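Local coordinates for trypsin-like serine protease (Magnetospirillum magneticum, PDB 5HMA), which promotes magnetite formation and activation of the protease MamE in magnetosomes, its protease-like domain binding transition metals while probably not being a protease itself, at residues V28-Y33 with T81-H86; F60-V65 with A74-Q79; F87-V92 with G157-I162. One frame throughout, in Å; residues are numbered along the deposited sequence.

Interaction 1. Residues V28-Y33 with T81-H86; sequences VGTNGY and TEKFLH
The imidazole of His86 lies with one face against the backbone of residues 28-33. Its CG is held between the backbone N and the carbonyl carbon (chi1 59°), which brings the ring over Gly29 and Thr30. Gly29 CA makes a CH-pi contact 4.2 Å from the centroid of the His86 ring, and Thr30 N sits above the same face. Thr30 and Lys83 run side by side in the same direction, with Thr30 OG1 3.6 Å from Lys83 CG. The lysine chain, bent at chi2, carries Lys83 NZ to 3.2 Å from Asn31 OD1, a hydrogen bond directed nearly along the C=O axis. Residues 29-32 form a reverse turn, closed by the hydrogen bond from Gly32 N to Gly29 O, at the hairpin between strands 23-29 and 33-37 of the N-terminal barrel of a trypsin-like fold; residues 81-86, extended but not in a regular strand, run antiparallel alongside it. One backbone bond ties the two: Phe84 N reaches a lone pair of Thr30 O at 2.9 Å, although the angle at hydrogen is a bent 135°. Thr30 O also meets the edge of the ring, 3.5 Å from Phe84 CD1. Gly32 CA approaches Phe84 CD1 obliquely at 3.8 Å, and the glycine's positive phi (98°) would press any CB against the preceding carbonyl. Elsewhere the Phe84 ring meets Phe60 edge-to-face and packs on Met78.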
ATOM      1  N   VAL A  28       2.167  -9.152  -1.058  1.00 40.25           N
ATOM      2  CA  VAL A  28       3.296  -9.535  -0.223  1.00 44.19           C
ATOM      3  C   VAL A  28       3.410 -11.050  -0.066  1.00 45.98           C
ATOM      4  O   VAL A  28       4.263 -11.548   0.676  1.00 55.20           O
ATOM      5  CB  VAL A  28       3.210  -8.827   1.143  1.00 42.74           C
ATOM      6  CG1 VAL A  28       3.342  -7.305   0.939  1.00 40.13           C
ATOM      7  CG2 VAL A  28       1.891  -9.163   1.832  1.00 49.43           C
ATOM      8  N   GLY A  29       2.584 -11.794  -0.794  1.00 53.81           N
ATOM      9  CA  GLY A  29       2.668 -13.248  -0.736  1.00 48.38           C
ATOM     10  C   GLY A  29       2.241 -13.897  -2.037  1.00 52.04           C
ATOM     11  O   GLY A  29       1.330 -13.414  -2.722  1.00 48.20           O
ATOM     12  N   THR A  30       2.891 -15.001  -2.377  1.00 45.98           N
ATOM     13  CA  THR A  30       2.676 -15.630  -3.670  1.00 52.66           C
ATOM     14  C   THR A  30       1.216 -16.087  -3.836  1.00 64.42           C
ATOM     15  O   THR A  30       0.672 -16.023  -4.939  1.00 51.31           O
ATOM     16  CB  THR A  30       3.657 -16.811  -3.873  1.00 59.50           C
ATOM     17  OG1 THR A  30       3.336 -17.504  -5.081  1.00 73.54           O
ATOM     18  CG2 THR A  30       3.581 -17.772  -2.719  1.00 70.47           C
ATOM     19  N   ASN A  31       0.562 -16.499  -2.750  1.00 53.04           N
ATOM     20  CA  ASN A  31      -0.825 -16.965  -2.868  1.00 60.48           C
ATOM     21  C   ASN A  31      -1.853 -15.855  -2.727  1.00 57.74           C
ATOM     22  O   ASN A  31      -3.010 -16.120  -2.444  1.00 56.39           O
ATOM     23  CB  ASN A  31      -1.128 -18.048  -1.844  1.00 45.34           C
ATOM     24  CG  ASN A  31      -0.367 -19.312  -2.115  1.00 62.35           C
ATOM     25  OD1 ASN A  31      -0.647 -20.021  -3.083  1.00 64.74           O
ATOM     26  ND2 ASN A  31       0.610 -19.610  -1.262  1.00 68.87           N
ATOM     27  N   GLY A  32      -1.434 -14.615  -2.921  1.00 47.50           N
ATOM     28  CA  GLY A  32      -2.382 -13.529  -3.015  1.00 52.94           C
ATOM     29  C   GLY A  32      -2.614 -12.704  -1.765  1.00 49.38           C
ATOM     30  O   GLY A  32      -3.684 -12.118  -1.608  1.00 43.53           O
ATOM     31  N   TYR A  33      -1.622 -12.637  -0.880  1.00 43.60           N
ATOM     32  CA  TYR A  33      -1.720 -11.734   0.265  1.00 45.79           C
ATOM     33  C   TYR A  33      -1.429 -10.303  -0.165  1.00 41.76           C
ATOM     34  O   TYR A  33      -0.482 -10.043  -0.915  1.00 49.15           O
ATOM     35  CB  TYR A  33      -0.785 -12.167   1.386  1.00 44.89           C
ATOM     36  CG  TYR A  33      -1.284 -13.416   2.064  1.00 54.45           C
ATOM     37  CD1 TYR A  33      -2.260 -13.346   3.048  1.00 58.56           C
ATOM     38  CD2 TYR A  33      -0.807 -14.669   1.692  1.00 61.63           C
ATOM     39  CE1 TYR A  33      -2.742 -14.488   3.655  1.00 64.06           C
ATOM     40  CE2 TYR A  33      -1.276 -15.821   2.296  1.00 71.63           C
ATOM     41  CZ  TYR A  33      -2.247 -15.726   3.275  1.00 74.81           C
ATOM     42  OH  TYR A  33      -2.717 -16.870   3.873  1.00 79.88           O
ATOM     43  N   THR A  81      -7.044 -19.373  -7.323  1.00 53.21           N
ATOM     44  CA  THR A  81      -6.038 -20.430  -7.427  1.00 61.75           C
ATOM     45  C   THR A  81      -4.726 -19.912  -8.038  1.00 59.68           C
ATOM     46  O   THR A  81      -3.768 -20.661  -8.182  1.00 58.40           O
ATOM     47  CB  THR A  81      -6.532 -21.599  -8.279  1.00 57.86           C
ATOM     48  OG1 THR A  81      -7.124 -21.082  -9.475  1.00 61.98           O
ATOM     49  CG2 THR A  81      -7.566 -22.398  -7.528  1.00 65.13           C
ATOM     50  N   GLU A  82      -4.680 -18.638  -8.407  1.00 52.02           N
ATOM     51  CA  GLU A  82      -3.503 -18.144  -9.112  1.00 54.86           C
ATOM     52  C   GLU A  82      -2.350 -17.711  -8.193  1.00 56.82           C
ATOM     53  O   GLU A  82      -2.558 -17.358  -7.033  1.00 54.32           O
ATOM     54  CB  GLU A  82      -3.898 -16.991 -10.026  1.00 55.56           C
ATOM     55  CG  GLU A  82      -3.580 -17.314 -11.474  1.00 77.67           C
ATOM     56  CD  GLU A  82      -4.778 -17.257 -12.366  1.00 66.96           C
ATOM     57  OE1 GLU A  82      -4.629 -17.588 -13.553  1.00 67.63           O
ATOM     58  OE2 GLU A  82      -5.863 -16.869 -11.886  1.00 86.22           O
ATOM     59  N   LYS A  83      -1.133 -17.746  -8.732  1.00 48.69           N
ATOM     60  CA  LYS A  83       0.060 -17.293  -8.017  1.00 46.30           C
ATOM     61  C   LYS A  83       0.463 -15.881  -8.468  1.00 50.11           C
ATOM     62  O   LYS A  83       0.146 -15.467  -9.588  1.00 44.96           O
ATOM     63  CB  LYS A  83       1.214 -18.271  -8.249  1.00 54.00           C
ATOM     64  CG  LYS A  83       1.265 -19.494  -7.312  1.00 68.67           C
ATOM     65  CD  LYS A  83      -0.074 -20.180  -7.104  1.00 62.34           C
ATOM     66  CE  LYS A  83       0.123 -21.542  -6.434  1.00 82.16           C
ATOM     67  NZ  LYS A  83      -1.045 -21.929  -5.601  1.00 78.18           N
ATOM     68  N   PHE A  84       1.183 -15.154  -7.613  1.00 44.04           N
ATOM     69  CA  PHE A  84       1.508 -13.753  -7.875  1.00 46.48           C
ATOM     70  C   PHE A  84       2.957 -13.435  -7.589  1.00 58.60           C
ATOM     71  O   PHE A  84       3.506 -13.886  -6.583  1.00 49.92           O
ATOM     72  CB  PHE A  84       0.636 -12.814  -7.033  1.00 46.07           C
ATOM     73  CG  PHE A  84      -0.842 -12.953  -7.294  1.00 50.72           C
ATOM     74  CD1 PHE A  84      -1.572 -13.993  -6.713  1.00 51.37           C
ATOM     75  CD2 PHE A  84      -1.508 -12.042  -8.104  1.00 46.29           C
ATOM     76  CE1 PHE A  84      -2.939 -14.134  -6.944  1.00 50.24           C
ATOM     77  CE2 PHE A  84      -2.892 -12.174  -8.343  1.00 49.02           C
ATOM     78  CZ  PHE A  84      -3.601 -13.223  -7.757  1.00 50.10           C
ATOM     79  N   LEU A  85       3.571 -12.661  -8.484  1.00 49.36           N
ATOM     80  CA  LEU A  85       4.802 -11.941  -8.170  1.00 48.06           C
ATOM     81  C   LEU A  85       4.510 -10.979  -7.014  1.00 46.35           C
ATOM     82  O   LEU A  85       3.442 -10.362  -6.960  1.00 40.30           O
ATOM     83  CB  LEU A  85       5.316 -11.183  -9.399  1.00 50.47           C
ATOM     84  CG  LEU A  85       5.806 -12.059 -10.552  1.00 58.36           C
ATOM     85  CD1 LEU A  85       6.307 -11.212 -11.720  1.00 52.64           C
ATOM     86  CD2 LEU A  85       6.903 -12.982 -10.051  1.00 58.33           C
ATOM     87  N   HIS A  86       5.440 -10.841  -6.080  1.00 41.84           N
ATOM     88  CA  HIS A  86       5.108 -10.159  -4.831  1.00 45.50           C
ATOM     89  C   HIS A  86       6.362  -9.598  -4.216  1.00 45.81           C
ATOM     90  O   HIS A  86       7.452 -10.070  -4.515  1.00 42.26           O
ATOM     91  CB  HIS A  86       4.462 -11.144  -3.845  1.00 42.23           C
ATOM     92  CG  HIS A  86       5.349 -12.311  -3.527  1.00 48.58           C
ATOM     93  ND1 HIS A  86       6.133 -12.367  -2.392  1.00 49.86           N
ATOM     94  CD2 HIS A  86       5.624 -13.438  -4.229  1.00 38.37           C
ATOM     95  CE1 HIS A  86       6.835 -13.488  -2.397  1.00 44.67           C
ATOM     96  NE2 HIS A  86       6.548 -14.155  -3.502  1.00 51.22           N
TER

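Interaction 2. Residues F60-V65 with A74-Q79; sequences FPAQVV and ALLKMQ
Four backbone hydrogen bonds join the two strands. Gln63 and Lys77 form a hydrogen-bonded antiparallel pair: Lys77 N lies 2.9 Å from Gln63 O, nearly along the C=O axis, whereas Gln63 N reaches Lys77 O from above the carbonyl plane at 3.1 Å. Val65 N to Leu75 O, at 2.7 Å, and Gln79 N to Pro61 O, with a nearly straight 170° at hydrogen, extend the pairing at its ends. Ala62 with Met78 and Val64 with Leu76 are the intervening non-hydrogen-bonded pairs, all four side chains on one face of the sheet. There the Val64 and Leu76 side chains cross obliquely, CG2 of Val64 3.7 Å from CD2 of Leu76, and the small Ala62 CB rests against Leu76 CB. Strands 58-68 and 73-78 thereby make a beta hairpin within the closed six-stranded barrel of the trypsin-like fold. Val65 points toward the partner strand and lies alongside Lys77, its CG2 pressing Lys77 CB at a tight 3.5 Å. Lys77, bent at chi2 and chi4, curls back so that NZ donates to Met78 O at 2.9 Å; Asn31 O is a second acceptor for this ammonium. Near the start of strand segment 60-65, Met78 SD comes obliquely to the Phe60 ring, 3.9 Å from Phe60 CD2, in a Met-aromatic contact. Farther out, Val49 and Val51 of strand 47-51 back Met78 and Phe60 respectively, while Val34 and Thr36 of strand 33-37 flank Met78 and Leu76.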
ATOM      1  N   PHE A  60      -9.856  -9.803  -8.549  1.00 43.54           N
ATOM      2  CA  PHE A  60     -10.020 -10.942  -7.653  1.00 46.82           C
ATOM      3  C   PHE A  60     -10.705 -10.468  -6.390  1.00 50.88           C
ATOM      4  O   PHE A  60     -10.325  -9.428  -5.838  1.00 46.14           O
ATOM      5  CB  PHE A  60      -8.667 -11.575  -7.299  1.00 49.43           C
ATOM      6  CG  PHE A  60      -7.858 -11.985  -8.493  1.00 44.91           C
ATOM      7  CD1 PHE A  60      -8.034 -13.238  -9.066  1.00 46.65           C
ATOM      8  CD2 PHE A  60      -6.947 -11.105  -9.065  1.00 47.62           C
ATOM      9  CE1 PHE A  60      -7.298 -13.621 -10.178  1.00 48.45           C
ATOM     10  CE2 PHE A  60      -6.204 -11.476 -10.177  1.00 45.62           C
ATOM     11  CZ  PHE A  60      -6.377 -12.738 -10.734  1.00 50.63           C
ATOM     12  N   PRO A  61     -11.720 -11.214  -5.935  1.00 50.83           N
ATOM     13  CA  PRO A  61     -12.313 -10.902  -4.630  1.00 51.72           C
ATOM     14  C   PRO A  61     -11.287 -11.094  -3.503  1.00 55.83           C
ATOM     15  O   PRO A  61     -10.389 -11.934  -3.602  1.00 54.79           O
ATOM     16  CB  PRO A  61     -13.485 -11.898  -4.505  1.00 45.14           C
ATOM     17  CG  PRO A  61     -13.264 -12.928  -5.560  1.00 49.02           C
ATOM     18  CD  PRO A  61     -12.351 -12.371  -6.602  1.00 48.20           C
ATOM     19  N   ALA A  62     -11.397 -10.304  -2.446  1.00 45.46           N
ATOM     20  CA  ALA A  62     -10.479 -10.451  -1.334  1.00 48.61           C
ATOM     21  C   ALA A  62     -11.229 -10.372  -0.022  1.00 49.42           C
ATOM     22  O   ALA A  62     -12.237  -9.678   0.087  1.00 55.77           O
ATOM     23  CB  ALA A  62      -9.386  -9.391  -1.392  1.00 45.13           C
ATOM     24  N   GLN A  63     -10.743 -11.121   0.961  1.00 47.31           N
ATOM     25  CA  GLN A  63     -11.259 -11.045   2.316  1.00 59.87           C
ATOM     26  C   GLN A  63     -10.196 -10.419   3.194  1.00 59.50           C
ATOM     27  O   GLN A  63      -8.999 -10.552   2.925  1.00 57.13           O
ATOM     28  CB  GLN A  63     -11.642 -12.433   2.855  1.00 69.05           C
ATOM     29  CG  GLN A  63     -12.648 -13.208   2.001  1.00 86.32           C
ATOM     30  CD  GLN A  63     -13.976 -12.489   1.851  1.00101.76           C
ATOM     31  OE1 GLN A  63     -14.539 -11.984   2.827  1.00105.10           O
ATOM     32  NE2 GLN A  63     -14.485 -12.434   0.620  1.00105.54           N
ATOM     33  N   VAL A  64     -10.630  -9.733   4.244  1.00 60.68           N
ATOM     34  CA  VAL A  64      -9.704  -9.245   5.248  1.00 63.24           C
ATOM     35  C   VAL A  64      -9.254 -10.426   6.107  1.00 64.26           C
ATOM     36  O   VAL A  64     -10.080 -11.152   6.644  1.00 59.24           O
ATOM     37  CB  VAL A  64     -10.344  -8.146   6.107  1.00 62.57           C
ATOM     38  CG1 VAL A  64      -9.402  -7.747   7.237  1.00 56.30           C
ATOM     39  CG2 VAL A  64     -10.709  -6.943   5.245  1.00 59.18           C
ATOM     40  N   VAL A  65      -7.947 -10.627   6.230  1.00 65.73           N
ATOM     41  CA  VAL A  65      -7.418 -11.716   7.050  1.00 66.26           C
ATOM     42  C   VAL A  65      -7.161 -11.211   8.453  1.00 64.36           C
ATOM     43  O   VAL A  65      -7.447 -11.882   9.442  1.00 66.15           O
ATOM     44  CB  VAL A  65      -6.123 -12.288   6.453  1.00 67.80           C
ATOM     45  CG1 VAL A  65      -5.507 -13.322   7.400  1.00 76.58           C
ATOM     46  CG2 VAL A  65      -6.397 -12.890   5.116  1.00 66.88           C
ATOM     47  N   ALA A  74      -4.418  -3.212   6.781  1.00 55.42           N
ATOM     48  CA  ALA A  74      -5.207  -4.427   6.628  1.00 53.95           C
ATOM     49  C   ALA A  74      -4.442  -5.427   5.766  1.00 54.69           C
ATOM     50  O   ALA A  74      -3.817  -5.054   4.760  1.00 53.12           O
ATOM     51  CB  ALA A  74      -6.565  -4.119   5.998  1.00 42.65           C
ATOM     52  N   LEU A  75      -4.486  -6.689   6.181  1.00 47.51           N
ATOM     53  CA  LEU A  75      -3.966  -7.803   5.391  1.00 55.51           C
ATOM     54  C   LEU A  75      -5.135  -8.462   4.681  1.00 49.81           C
ATOM     55  O   LEU A  75      -6.062  -8.943   5.327  1.00 49.60           O
ATOM     56  CB  LEU A  75      -3.244  -8.835   6.273  1.00 52.07           C
ATOM     57  CG  LEU A  75      -2.741 -10.075   5.519  1.00 55.42           C
ATOM     58  CD1 LEU A  75      -1.637  -9.673   4.561  1.00 51.57           C
ATOM     59  CD2 LEU A  75      -2.275 -11.194   6.474  1.00 53.86           C
ATOM     60  N   LEU A  76      -5.090  -8.473   3.357  1.00 48.26           N
ATOM     61  CA  LEU A  76      -6.136  -9.096   2.558  1.00 48.87           C
ATOM     62  C   LEU A  76      -5.623 -10.398   1.962  1.00 51.17           C
ATOM     63  O   LEU A  76      -4.417 -10.577   1.760  1.00 51.18           O
ATOM     64  CB  LEU A  76      -6.592  -8.161   1.425  1.00 44.12           C
ATOM     65  CG  LEU A  76      -6.907  -6.695   1.718  1.00 50.10           C
ATOM     66  CD1 LEU A  76      -7.394  -6.007   0.445  1.00 46.26           C
ATOM     67  CD2 LEU A  76      -7.941  -6.578   2.823  1.00 46.64           C
ATOM     68  N   LYS A  77      -6.545 -11.298   1.656  1.00 49.15           N
ATOM     69  CA  LYS A  77      -6.210 -12.491   0.898  1.00 51.78           C
ATOM     70  C   LYS A  77      -7.118 -12.566  -0.328  1.00 54.91           C
ATOM     71  O   LYS A  77      -8.336 -12.604  -0.200  1.00 53.26           O
ATOM     72  CB  LYS A  77      -6.349 -13.741   1.770  1.00 62.87           C
ATOM     73  CG  LYS A  77      -6.341 -15.070   1.028  1.00 67.20           C
ATOM     74  CD  LYS A  77      -4.949 -15.439   0.533  1.00 72.64           C
ATOM     75  CE  LYS A  77      -4.887 -16.924   0.155  1.00 63.57           C
ATOM     76  NZ  LYS A  77      -5.584 -17.200  -1.132  1.00 64.62           N
ATOM     77  N   MET A  78      -6.527 -12.562  -1.515  1.00 51.25           N
ATOM     78  CA  MET A  78      -7.299 -12.772  -2.730  1.00 46.74           C
ATOM     79  C   MET A  78      -7.800 -14.217  -2.797  1.00 55.22           C
ATOM     80  O   MET A  78      -7.060 -15.162  -2.480  1.00 51.63           O
ATOM     81  CB  MET A  78      -6.457 -12.424  -3.955  1.00 41.40           C
ATOM     82  CG  MET A  78      -6.107 -10.943  -4.040  1.00 41.53           C
ATOM     83  SD  MET A  78      -5.267 -10.415  -5.566  1.00 47.69           S
ATOM     84  CE  MET A  78      -3.554 -10.832  -5.188  1.00 49.30           C
ATOM     85  N   GLN A  79      -9.066 -14.383  -3.173  1.00 44.94           N
ATOM     86  CA  GLN A  79      -9.654 -15.704  -3.343  1.00 46.90           C
ATOM     87  C   GLN A  79      -9.409 -16.155  -4.774  1.00 52.77           C
ATOM     88  O   GLN A  79     -10.154 -15.783  -5.678  1.00 53.88           O
ATOM     89  CB  GLN A  79     -11.159 -15.690  -3.054  1.00 50.35           C
ATOM     90  CG  GLN A  79     -11.530 -14.946  -1.792  1.00 67.89           C
ATOM     91  CD  GLN A  79     -11.031 -15.650  -0.557  1.00 71.07           C
ATOM     92  OE1 GLN A  79     -10.114 -15.175   0.118  1.00 77.53           O
ATOM     93  NE2 GLN A  79     -11.628 -16.796  -0.252  1.00 62.74           N
TER

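Interaction 3. Residues F87-V92 with G157-I162; sequences FRMADV and GDLVGI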
ATOM      1  N   PHE A  87       6.209  -8.631  -3.322  1.00 41.54           N
ATOM      2  CA  PHE A  87       7.322  -8.199  -2.484  1.00 51.39           C
ATOM      3  C   PHE A  87       7.774  -9.323  -1.554  1.00 49.04           C
ATOM      4  O   PHE A  87       6.951  -9.978  -0.911  1.00 49.25           O
ATOM      5  CB  PHE A  87       6.919  -6.964  -1.668  1.00 42.52           C
ATOM      6  CG  PHE A  87       6.774  -5.727  -2.503  1.00 44.74           C
ATOM      7  CD1 PHE A  87       7.908  -5.056  -2.969  1.00 45.28           C
ATOM      8  CD2 PHE A  87       5.515  -5.239  -2.837  1.00 39.80           C
ATOM      9  CE1 PHE A  87       7.793  -3.909  -3.755  1.00 48.68           C
ATOM     10  CE2 PHE A  87       5.379  -4.083  -3.629  1.00 43.97           C
ATOM     11  CZ  PHE A  87       6.526  -3.420  -4.090  1.00 44.37           C
ATOM     12  N   ARG A  88       9.078  -9.551  -1.479  1.00 48.71           N
ATOM     13  CA  ARG A  88       9.606 -10.521  -0.520  1.00 56.91           C
ATOM     14  C   ARG A  88       9.749  -9.886   0.855  1.00 54.85           C
ATOM     15  O   ARG A  88      10.532  -8.941   1.028  1.00 57.85           O
ATOM     16  CB  ARG A  88      10.963 -11.057  -0.969  1.00 64.09           C
ATOM     17  CG  ARG A  88      11.005 -11.669  -2.353  1.00 80.84           C
ATOM     18  CD  ARG A  88      12.381 -12.285  -2.587  1.00 95.08           C
ATOM     19  NE  ARG A  88      12.709 -13.262  -1.547  1.00107.74           N
ATOM     20  CZ  ARG A  88      13.924 -13.445  -1.035  1.00118.18           C
ATOM     21  NH1 ARG A  88      14.946 -12.712  -1.459  1.00117.59           N
ATOM     22  NH2 ARG A  88      14.115 -14.362  -0.092  1.00121.44           N
ATOM     23  N   MET A  89       9.015 -10.402   1.836  1.00 50.32           N
ATOM     24  CA  MET A  89       9.041  -9.826   3.184  1.00 56.19           C
ATOM     25  C   MET A  89      10.413  -9.945   3.855  1.00 56.20           C
ATOM     26  O   MET A  89      10.766  -9.129   4.705  1.00 70.28           O
ATOM     27  CB  MET A  89       7.968 -10.472   4.063  1.00 56.24           C
ATOM     28  CG  MET A  89       6.548 -10.155   3.604  1.00 58.13           C
ATOM     29  SD  MET A  89       6.246  -8.380   3.434  1.00 66.46           S
ATOM     30  CE  MET A  89       6.358  -7.888   5.154  1.00 67.89           C
ATOM     31  N   ALA A  90      11.186 -10.951   3.467  1.00 56.99           N
ATOM     32  CA  ALA A  90      12.551 -11.085   3.959  1.00 63.16           C
ATOM     33  C   ALA A  90      13.437  -9.921   3.494  1.00 63.90           C
ATOM     34  O   ALA A  90      14.445  -9.622   4.130  1.00 74.16           O
ATOM     35  CB  ALA A  90      13.145 -12.411   3.510  1.00 57.22           C
ATOM     36  N   ASP A  91      13.057  -9.264   2.399  1.00 61.98           N
ATOM     37  CA  ASP A  91      13.871  -8.191   1.812  1.00 66.28           C
ATOM     38  C   ASP A  91      13.481  -6.804   2.308  1.00 67.37           C
ATOM     39  O   ASP A  91      14.035  -5.800   1.859  1.00 62.18           O
ATOM     40  CB  ASP A  91      13.774  -8.200   0.282  1.00 63.23           C
ATOM     41  CG  ASP A  91      14.479  -9.381  -0.347  1.00 80.67           C
ATOM     42  OD1 ASP A  91      15.152 -10.144   0.382  1.00 77.52           O
ATOM     43  OD2 ASP A  91      14.363  -9.537  -1.581  1.00 99.04           O
ATOM     44  N   VAL A  92      12.515  -6.752   3.216  1.00 57.45           N
ATOM     45  CA  VAL A  92      12.057  -5.489   3.792  1.00 54.28           C
ATOM     46  C   VAL A  92      13.230  -4.713   4.396  1.00 55.90           C
ATOM     47  O   VAL A  92      14.079  -5.305   5.078  1.00 56.56           O
ATOM     48  CB  VAL A  92      10.962  -5.768   4.827  1.00 56.70           C
ATOM     49  CG1 VAL A  92      10.956  -4.718   5.909  1.00 67.47           C
ATOM     50  CG2 VAL A  92       9.599  -5.890   4.124  1.00 46.25           C
ATOM     51  N   GLY A 157      14.178  -1.562  -4.929  1.00 55.56           N
ATOM     52  CA  GLY A 157      12.879  -2.198  -5.079  1.00 53.58           C
ATOM     53  C   GLY A 157      12.404  -2.929  -3.836  1.00 51.98           C
ATOM     54  O   GLY A 157      11.353  -3.559  -3.855  1.00 58.00           O
ATOM     55  N   ASP A 158      13.177  -2.856  -2.754  1.00 51.90           N
ATOM     56  CA  ASP A 158      12.751  -3.446  -1.484  1.00 48.20           C
ATOM     57  C   ASP A 158      11.564  -2.687  -0.902  1.00 51.98           C
ATOM     58  O   ASP A 158      11.515  -1.450  -0.945  1.00 54.61           O
ATOM     59  CB  ASP A 158      13.896  -3.447  -0.477  1.00 50.98           C
ATOM     60  CG  ASP A 158      15.123  -4.176  -0.992  1.00 57.61           C
ATOM     61  OD1 ASP A 158      14.946  -5.140  -1.764  1.00 64.39           O
ATOM     62  OD2 ASP A 158      16.255  -3.783  -0.626  1.00 67.26           O
ATOM     63  N   LEU A 159      10.602  -3.422  -0.359  1.00 46.33           N
ATOM     64  CA  LEU A 159       9.466  -2.798   0.315  1.00 46.13           C
ATOM     65  C   LEU A 159       9.970  -2.067   1.559  1.00 44.99           C
ATOM     66  O   LEU A 159      10.640  -2.675   2.391  1.00 43.89           O
ATOM     67  CB  LEU A 159       8.426  -3.848   0.697  1.00 43.84           C
ATOM     68  CG  LEU A 159       7.157  -3.324   1.374  1.00 49.74           C
ATOM     69  CD1 LEU A 159       6.404  -2.405   0.429  1.00 41.47           C
ATOM     70  CD2 LEU A 159       6.268  -4.477   1.783  1.00 42.14           C
ATOM     71  N   VAL A 160       9.678  -0.774   1.700  1.00 41.54           N
ATOM     72  CA  VAL A 160      10.083  -0.105   2.938  1.00 46.22           C
ATOM     73  C   VAL A 160       8.869   0.374   3.716  1.00 51.02           C
ATOM     74  O   VAL A 160       8.974   0.700   4.901  1.00 50.95           O
ATOM     75  CB  VAL A 160      11.077   1.057   2.682  1.00 46.63           C
ATOM     76  CG1 VAL A 160      12.357   0.512   2.053  1.00 53.96           C
ATOM     77  CG2 VAL A 160      10.476   2.137   1.815  1.00 47.23           C
ATOM     78  N   GLY A 161       7.706   0.384   3.078  1.00 55.00           N
ATOM     79  CA  GLY A 161       6.503   0.753   3.800  1.00 47.98           C
ATOM     80  C   GLY A 161       5.234   0.863   2.982  1.00 44.01           C
ATOM     81  O   GLY A 161       5.223   0.606   1.783  1.00 44.31           O
ATOM     82  N   ILE A 162       4.161   1.252   3.658  1.00 43.96           N
ATOM     83  CA  ILE A 162       2.845   1.411   3.059  1.00 43.15           C
ATOM     84  C   ILE A 162       2.404   2.864   3.227  1.00 49.21           C
ATOM     85  O   ILE A 162       2.410   3.402   4.335  1.00 46.45           O
ATOM     86  CB  ILE A 162       1.823   0.450   3.695  1.00 43.92           C
ATOM     87  CG1 ILE A 162       2.240  -1.008   3.471  1.00 45.14           C
ATOM     88  CG2 ILE A 162       0.437   0.738   3.141  1.00 39.09           C
ATOM     89  CD1 ILE A 162       2.209  -1.437   2.008  1.00 43.56           C
TER
HETATM   90  O   HOH W   1      10.862  -6.297  -0.546  1.00 53.00           O
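Leu159 is the bump of this contact, and the hollow that receives it is lined by Phe87, Met89 and Val92. Its CG stands anti to the backbone N (chi1 -178°), and its chain crosses the Phe87 ring at about a right angle. Leu159 CD1 is centred over one face of that ring, 4.3 Å above the plane, while Leu159 CB lies 3.9 Å from Phe87 CD1. The other methyl, Leu159 CD2, meets Met89 SD at 4.2 Å, and Val92 runs alongside with CG2 near Leu159 CB. Gly157 O fits against the ring edge, 3.6 Å from Phe87 CE1. An alanine in place of Phe87 would remove the ring face beneath Leu159 and would probably loosen the packing of this leucine. Beside this pocket, Asp158 CB packs on Asp91 O at 3.3 Å. No direct hydrogen bond joins the segments; a water donates to Arg88 O and accepts from Leu159 N at 2.9 Å. Around the 3-10 turn 89-91, Met89 leans on Ile183 and Val184 of helix 180-185 and on Val28 of strand 23-29, while Phe87 touches Ala26 of that strand and Pro151 and Val153 of strand 151-153, so the linker packs where the two sheets of the trypsin-like fold meet.

Overall arrangement
One segment of each contact (74-79, 81-86, 87-92) follows the chain from the barrel toward the second sheet. Interaction 2 is regular strand pairing inside the six-stranded barrel, partly buried; interaction 1 lies at the surface, where the linker leaving that barrel runs along a hairpin turn; interaction 3 is partly buried and sets the next part of the linker against the seven-stranded sheet. Interactions 1 and 2 touch directly, through Gly32 O to Met78 N, a probable hydrogen bond at 2.9 Å, whereas interactions 2 and 3 do not meet. Val28 bridges interactions 1 and 3 by packing on Met89 and Leu159. Backbone bonding dominates interaction 2, mixed polar and ring contacts interaction 1, and apolar packing with one water interaction 3.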